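Long-range contact in putative phophotriesterase (Proteus mirabilis, PDB 3RHG), which probably hydrolyses ester bonds at a two-zinc centre, as a member of the phosphotriesterase family of metal-dependent hydrolases: residues V33-V46 and W56-M69. Residues are numbered along the deposited sequence; the frame is centred on the assembly and turned at random.
Sequences VVDEPFYEFSHVLV and WGLKYDPYCCCDNM
The Phe41 and Trp56 rings meet obliquely, planes 56° apart, with CD1 of Phe41 3.7 Å from CZ3 of Trp56, and point opposite ways. Leu45 CD2 approaches the indole obliquely, its CD1 sits 3.6 Å from Gly57 C, and Val44 CG2 meets the indole edge; Gly57 O and Tyr60 CB border the edge of the Phe41 ring. Tyr60 O lies at the edge of the Tyr39 ring, and Phe38 CD2 over the centre of one face. Beside these rings, the carboxylate of Asp61 pins the 33-46 loop. Its OD2 accepts a hydrogen bond from Phe38 N on the syn side, tilted a little out of the plane (2.8 Å). Ser42 OG gives it a second through the anti lone pair (2.6 Å), while OD1 takes a water shared with Glu36 O. CG anti to the backbone N (chi1 -162°) carries this carboxylate into the loop. Backbone hydrogen bonds from Asp35 N to Tyr63 O (2.9 Å) and from Cys66 N to Val46 O (3.1 Å) tie the far end. Tyr63, its ring leading away from 33-46, touches the bound benzoic acid. Both segments belong to the long excursion after strand 19-24 of the TIM barrel, the 33-46 loop packing on the chain from helix 55-58 to helix 66-69, with the second subunit against Phe41 and Trp56.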
loop_
_atom_site.group_PDB
_atom_site.type_symbol
_atom_site.label_atom_id
_atom_site.label_comp_id
_atom_site.label_asym_id
_atom_site.label_seq_id
_atom_site.Cartn_x
_atom_site.Cartn_y
_atom_site.Cartn_z
ATOM N N VAL A 33 -4.616 11.147 22.308
ATOM C CA VAL A 33 -5.620 10.298 21.670
ATOM C C VAL A 33 -5.058 8.965 21.146
ATOM O O VAL A 33 -5.543 8.428 20.142
ATOM C CB VAL A 33 -6.331 11.041 20.498
ATOM C CG1 VAL A 33 -7.232 12.164 21.040
ATOM C CG2 VAL A 33 -5.294 11.598 19.483
ATOM N N VAL A 34 -4.042 8.422 21.814
ATOM C CA VAL A 34 -3.568 7.087 21.459
ATOM C C VAL A 34 -4.707 6.095 21.722
ATOM O O VAL A 34 -5.277 6.070 22.802
ATOM C CB VAL A 34 -2.288 6.695 22.239
ATOM C CG1 VAL A 34 -1.861 5.269 21.896
ATOM C CG2 VAL A 34 -1.156 7.699 21.958
ATOM N N ASP A 35 -5.048 5.301 20.718
ATOM C CA ASP A 35 -6.150 4.361 20.811
ATOM C C ASP A 35 -5.655 3.042 21.389
ATOM O O ASP A 35 -4.476 2.702 21.248
ATOM C CB ASP A 35 -6.765 4.147 19.421
ATOM C CG ASP A 35 -7.648 5.307 19.000
ATOM O OD1 ASP A 35 -8.157 6.007 19.904
ATOM O OD2 ASP A 35 -7.821 5.524 17.782
ATOM N N GLU A 36 -6.547 2.305 22.047
ATOM C CA GLU A 36 -6.225 0.947 22.471
ATOM C C GLU A 36 -6.027 0.069 21.236
ATOM O O GLU A 36 -6.638 0.308 20.189
ATOM C CB GLU A 36 -7.343 0.361 23.339
ATOM C CG GLU A 36 -7.622 1.139 24.616
ATOM C CD GLU A 36 -6.394 1.297 25.494
ATOM O OE1 GLU A 36 -5.531 0.390 25.503
ATOM O OE2 GLU A 36 -6.289 2.330 26.184
ATOM N N PRO A 37 -5.154 -0.940 21.341
ATOM C CA PRO A 37 -4.975 -1.866 20.230
ATOM C C PRO A 37 -6.318 -2.427 19.730
ATOM O O PRO A 37 -7.107 -2.966 20.516
ATOM C CB PRO A 37 -4.102 -2.979 20.836
ATOM C CG PRO A 37 -4.098 -2.737 22.338
ATOM C CD PRO A 37 -4.280 -1.266 22.480
ATOM N N PHE A 38 -6.547 -2.340 18.420
ATOM C CA PHE A 38 -7.836 -2.709 17.824
ATOM C C PHE A 38 -7.944 -4.196 17.479
ATOM O O PHE A 38 -9.029 -4.783 17.547
ATOM C CB PHE A 38 -8.066 -1.882 16.565
ATOM C CG PHE A 38 -9.461 -1.952 16.028
ATOM C CD1 PHE A 38 -10.457 -1.111 16.522
ATOM C CD2 PHE A 38 -9.784 -2.836 15.006
ATOM C CE1 PHE A 38 -11.757 -1.165 16.015
ATOM C CE2 PHE A 38 -11.081 -2.889 14.492
ATOM C CZ PHE A 38 -12.065 -2.050 14.997
ATOM N N TYR A 39 -6.811 -4.798 17.118
ATOM C CA TYR A 39 -6.783 -6.169 16.613
ATOM C C TYR A 39 -5.891 -7.016 17.492
ATOM O O TYR A 39 -5.099 -6.491 18.278
ATOM C CB TYR A 39 -6.182 -6.207 15.203
ATOM C CG TYR A 39 -6.907 -5.433 14.122
ATOM C CD1 TYR A 39 -8.040 -5.950 13.493
ATOM C CD2 TYR A 39 -6.429 -4.199 13.706
ATOM C CE1 TYR A 39 -8.692 -5.239 12.471
ATOM C CE2 TYR A 39 -7.053 -3.484 12.696
ATOM C CZ TYR A 39 -8.184 -4.003 12.080
ATOM O OH TYR A 39 -8.781 -3.276 11.083
ATOM N N GLU A 40 -5.990 -8.334 17.316
ATOM C CA GLU A 40 -5.210 -9.283 18.101
ATOM C C GLU A 40 -3.720 -9.020 17.927
ATOM O O GLU A 40 -2.939 -9.191 18.862
ATOM C CB GLU A 40 -5.568 -10.726 17.719
ATOM C CG GLU A 40 -4.922 -11.797 18.615
ATOM C CD GLU A 40 -5.562 -13.172 18.458
ATOM O OE1 GLU A 40 -6.469 -13.316 17.608
ATOM O OE2 GLU A 40 -5.161 -14.113 19.187
ATOM N N PHE A 41 -3.326 -8.580 16.734
ATOM C CA PHE A 41 -1.905 -8.373 16.458
ATOM C C PHE A 41 -1.374 -7.027 16.971
ATOM O O PHE A 41 -0.167 -6.856 17.109
ATOM C CB PHE A 41 -1.610 -8.512 14.958
ATOM C CG PHE A 41 -2.210 -7.418 14.124
ATOM C CD1 PHE A 41 -1.605 -6.169 14.057
ATOM C CD2 PHE A 41 -3.398 -7.624 13.417
ATOM C CE1 PHE A 41 -2.152 -5.159 13.262
ATOM C CE2 PHE A 41 -3.966 -6.596 12.658
ATOM C CZ PHE A 41 -3.334 -5.366 12.587
ATOM N N SER A 42 -2.267 -6.088 17.263
ATOM C CA SER A 42 -1.871 -4.695 17.528
ATOM C C SER A 42 -1.077 -4.506 18.816
ATOM O O SER A 42 -0.293 -3.567 18.938
ATOM C CB SER A 42 -3.102 -3.787 17.608
ATOM O OG SER A 42 -3.961 -3.949 16.507
ATOM N N HIS A 43 -1.287 -5.385 19.786
ATOM C CA HIS A 43 -0.699 -5.212 21.114
ATOM C C HIS A 43 0.810 -5.032 21.057
ATOM O O HIS A 43 1.393 -4.266 21.845
ATOM C CB HIS A 43 -1.042 -6.399 22.019
ATOM C CG HIS A 43 -0.313 -7.661 21.669
ATOM N ND1 HIS A 43 -0.756 -8.533 20.697
ATOM C CD2 HIS A 43 0.827 -8.198 22.164
ATOM C CE1 HIS A 43 0.079 -9.553 20.610
ATOM N NE2 HIS A 43 1.049 -9.374 21.488
ATOM N N VAL A 44 1.450 -5.740 20.126
ATOM C CA VAL A 44 2.907 -5.675 19.994
ATOM C C VAL A 44 3.402 -4.321 19.480
ATOM O O VAL A 44 4.579 -3.990 19.640
ATOM C CB VAL A 44 3.487 -6.805 19.092
ATOM C CG1 VAL A 44 2.956 -8.175 19.515
ATOM C CG2 VAL A 44 3.212 -6.529 17.615
ATOM N N LEU A 45 2.506 -3.547 18.867
ATOM C CA LEU A 45 2.880 -2.254 18.273
ATOM C C LEU A 45 2.933 -1.141 19.299
ATOM O O LEU A 45 3.616 -0.132 19.104
ATOM C CB LEU A 45 1.873 -1.838 17.188
ATOM C CG LEU A 45 1.648 -2.811 16.024
ATOM C CD1 LEU A 45 0.511 -2.317 15.138
ATOM C CD2 LEU A 45 2.930 -3.024 15.204
ATOM N N VAL A 46 2.191 -1.320 20.383
ATOM C CA VAL A 46 1.846 -0.209 21.259
ATOM C C VAL A 46 3.058 0.531 21.807
ATOM O O VAL A 46 3.105 1.778 21.773
ATOM C CB VAL A 46 0.910 -0.680 22.396
ATOM C CG1 VAL A 46 0.746 0.411 23.451
ATOM C CG2 VAL A 46 -0.445 -1.074 21.805
ATOM N N TRP A 56 4.232 -3.387 8.669
ATOM C CA TRP A 56 3.257 -4.448 8.432
ATOM C C TRP A 56 2.014 -4.229 9.300
ATOM O O TRP A 56 0.885 -4.491 8.866
ATOM C CB TRP A 56 3.869 -5.841 8.699
ATOM C CG TRP A 56 4.329 -6.063 10.136
ATOM C CD1 TRP A 56 5.599 -5.938 10.620
ATOM C CD2 TRP A 56 3.517 -6.465 11.253
ATOM N NE1 TRP A 56 5.630 -6.216 11.970
ATOM C CE2 TRP A 56 4.368 -6.547 12.382
ATOM C CE3 TRP A 56 2.154 -6.767 11.410
ATOM C CZ2 TRP A 56 3.903 -6.913 13.644
ATOM C CZ3 TRP A 56 1.695 -7.133 12.672
ATOM C CH2 TRP A 56 2.566 -7.193 13.768
ATOM N N GLY A 57 2.231 -3.736 10.515
ATOM C CA GLY A 57 1.152 -3.558 11.483
ATOM C C GLY A 57 0.599 -2.145 11.547
ATOM O O GLY A 57 -0.616 -1.954 11.714
ATOM N N LEU A 58 1.486 -1.150 11.452
ATOM C CA LEU A 58 1.067 0.239 11.566
ATOM C C LEU A 58 0.145 0.626 10.410
ATOM O O LEU A 58 -0.659 1.547 10.531
ATOM C CB LEU A 58 2.281 1.175 11.600
ATOM C CG LEU A 58 3.150 1.075 12.861
ATOM C CD1 LEU A 58 4.397 1.954 12.726
ATOM C CD2 LEU A 58 2.349 1.436 14.121
ATOM N N LYS A 59 0.258 -0.068 9.281
ATOM C CA LYS A 59 -0.600 0.198 8.131
ATOM C C LYS A 59 -2.055 -0.203 8.361
ATOM O O LYS A 59 -2.920 0.130 7.541
ATOM C CB LYS A 59 -0.061 -0.478 6.866
ATOM C CG LYS A 59 1.063 0.301 6.196
ATOM C CD LYS A 59 1.485 -0.338 4.877
ATOM C CE LYS A 59 2.675 0.401 4.275
ATOM N NZ LYS A 59 2.430 1.865 4.120
ATOM N N TYR A 60 -2.319 -0.899 9.474
ATOM C CA TYR A 60 -3.680 -1.343 9.836
ATOM C C TYR A 60 -4.151 -0.813 11.190
ATOM O O TYR A 60 -5.345 -0.751 11.448
ATOM C CB TYR A 60 -3.856 -2.885 9.668
ATOM C CG TYR A 60 -3.698 -3.184 8.214
ATOM C CD1 TYR A 60 -4.774 -3.027 7.327
ATOM C CD2 TYR A 60 -2.443 -3.441 7.682
ATOM C CE1 TYR A 60 -4.604 -3.202 5.958
ATOM C CE2 TYR A 60 -2.270 -3.606 6.314
ATOM C CZ TYR A 60 -3.344 -3.480 5.464
ATOM O OH TYR A 60 -3.149 -3.613 4.108
ATOM N N ASP A 61 -3.210 -0.408 12.044
ATOM C CA ASP A 61 -3.567 0.144 13.345
ATOM C C ASP A 61 -2.550 1.213 13.724
ATOM O O ASP A 61 -1.734 1.036 14.633
ATOM C CB ASP A 61 -3.644 -0.982 14.378
ATOM C CG ASP A 61 -4.417 -0.582 15.624
ATOM O OD1 ASP A 61 -4.737 0.619 15.766
ATOM O OD2 ASP A 61 -4.687 -1.471 16.465
ATOM N N PRO A 62 -2.567 2.334 12.983
ATOM C CA PRO A 62 -1.564 3.374 13.205
ATOM C C PRO A 62 -1.668 4.051 14.575
ATOM O O PRO A 62 -0.647 4.457 15.148
ATOM C CB PRO A 62 -1.880 4.403 12.103
ATOM C CG PRO A 62 -3.348 4.150 11.747
ATOM C CD PRO A 62 -3.469 2.654 11.855
ATOM N N TYR A 63 -2.889 4.173 15.090
ATOM C CA TYR A 63 -3.152 5.041 16.240
ATOM C C TYR A 63 -2.901 4.384 17.592
ATOM O O TYR A 63 -2.986 5.056 18.626
ATOM C CB TYR A 63 -4.597 5.550 16.197
ATOM C CG TYR A 63 -4.941 6.416 14.996
ATOM C CD1 TYR A 63 -3.983 7.220 14.379
ATOM C CD2 TYR A 63 -6.237 6.442 14.490
ATOM C CE1 TYR A 63 -4.311 8.025 13.292
ATOM C CE2 TYR A 63 -6.581 7.246 13.397
ATOM C CZ TYR A 63 -5.619 8.031 12.799
ATOM O OH TYR A 63 -5.977 8.809 11.715
ATOM N N CYS A 64 -2.589 3.091 17.605
ATOM C CA CYS A 64 -2.348 2.385 18.879
ATOM C C CYS A 64 -0.887 2.492 19.317
ATOM O O CYS A 64 -0.532 2.125 20.436
ATOM C CB CYS A 64 -2.735 0.907 18.779
ATOM S SG CYS A 64 -1.522 -0.120 17.879
ATOM N N CYS A 65 -0.035 2.984 18.423
ATOM C CA CYS A 65 1.409 3.032 18.683
ATOM C C CYS A 65 1.803 4.413 19.226
ATOM O O CYS A 65 1.780 5.408 18.508
ATOM C CB CYS A 65 2.178 2.706 17.395
ATOM S SG CYS A 65 3.966 2.890 17.477
ATOM N N CYS A 66 2.179 4.484 20.494
ATOM C CA CYS A 66 2.470 5.770 21.127
ATOM C C CYS A 66 3.506 6.599 20.367
ATOM O O CYS A 66 3.327 7.796 20.147
ATOM C CB CYS A 66 2.942 5.553 22.566
ATOM S SG CYS A 66 1.742 4.705 23.597
ATOM N N ASP A 67 4.615 5.967 19.998
ATOM C CA ASP A 67 5.702 6.684 19.329
ATOM C C ASP A 67 5.217 7.293 18.013
ATOM O O ASP A 67 5.642 8.394 17.619
ATOM C CB ASP A 67 6.886 5.757 19.062
ATOM C CG ASP A 67 8.056 6.475 18.408
ATOM O OD1 ASP A 67 8.519 7.506 18.962
ATOM O OD2 ASP A 67 8.517 6.006 17.341
ATOM N N ASN A 68 4.330 6.577 17.322
ATOM C CA ASN A 68 3.802 7.042 16.030
ATOM C C ASN A 68 3.037 8.349 16.170
ATOM O O ASN A 68 2.996 9.178 15.234
ATOM C CB ASN A 68 2.868 5.959 15.459
ATOM C CG ASN A 68 2.664 6.071 13.975
ATOM O OD1 ASN A 68 3.538 6.536 13.235
ATOM N ND2 ASN A 68 1.513 5.601 13.519
ATOM N N MET A 69 2.465 8.534 17.358
ATOM C CA MET A 69 1.554 9.625 17.695
ATOM C C MET A 69 2.250 10.759 18.454
ATOM O O MET A 69 1.627 11.779 18.748
ATOM C CB MET A 69 0.430 9.060 18.596
ATOM C CG MET A 69 -0.323 7.883 17.983
ATOM S SD MET A 69 -1.354 8.457 16.633
ATOM C CE MET A 69 -2.840 8.861 17.550
HETATM O O HOH W 1 -2.424 1.639 22.372
HETATM O O HOH W 2 -6.639 1.270 17.543
HETATM O O HOH W 3 -7.426 -1.310 9.655
HETATM O O HOH W 4 5.297 3.303 20.937
#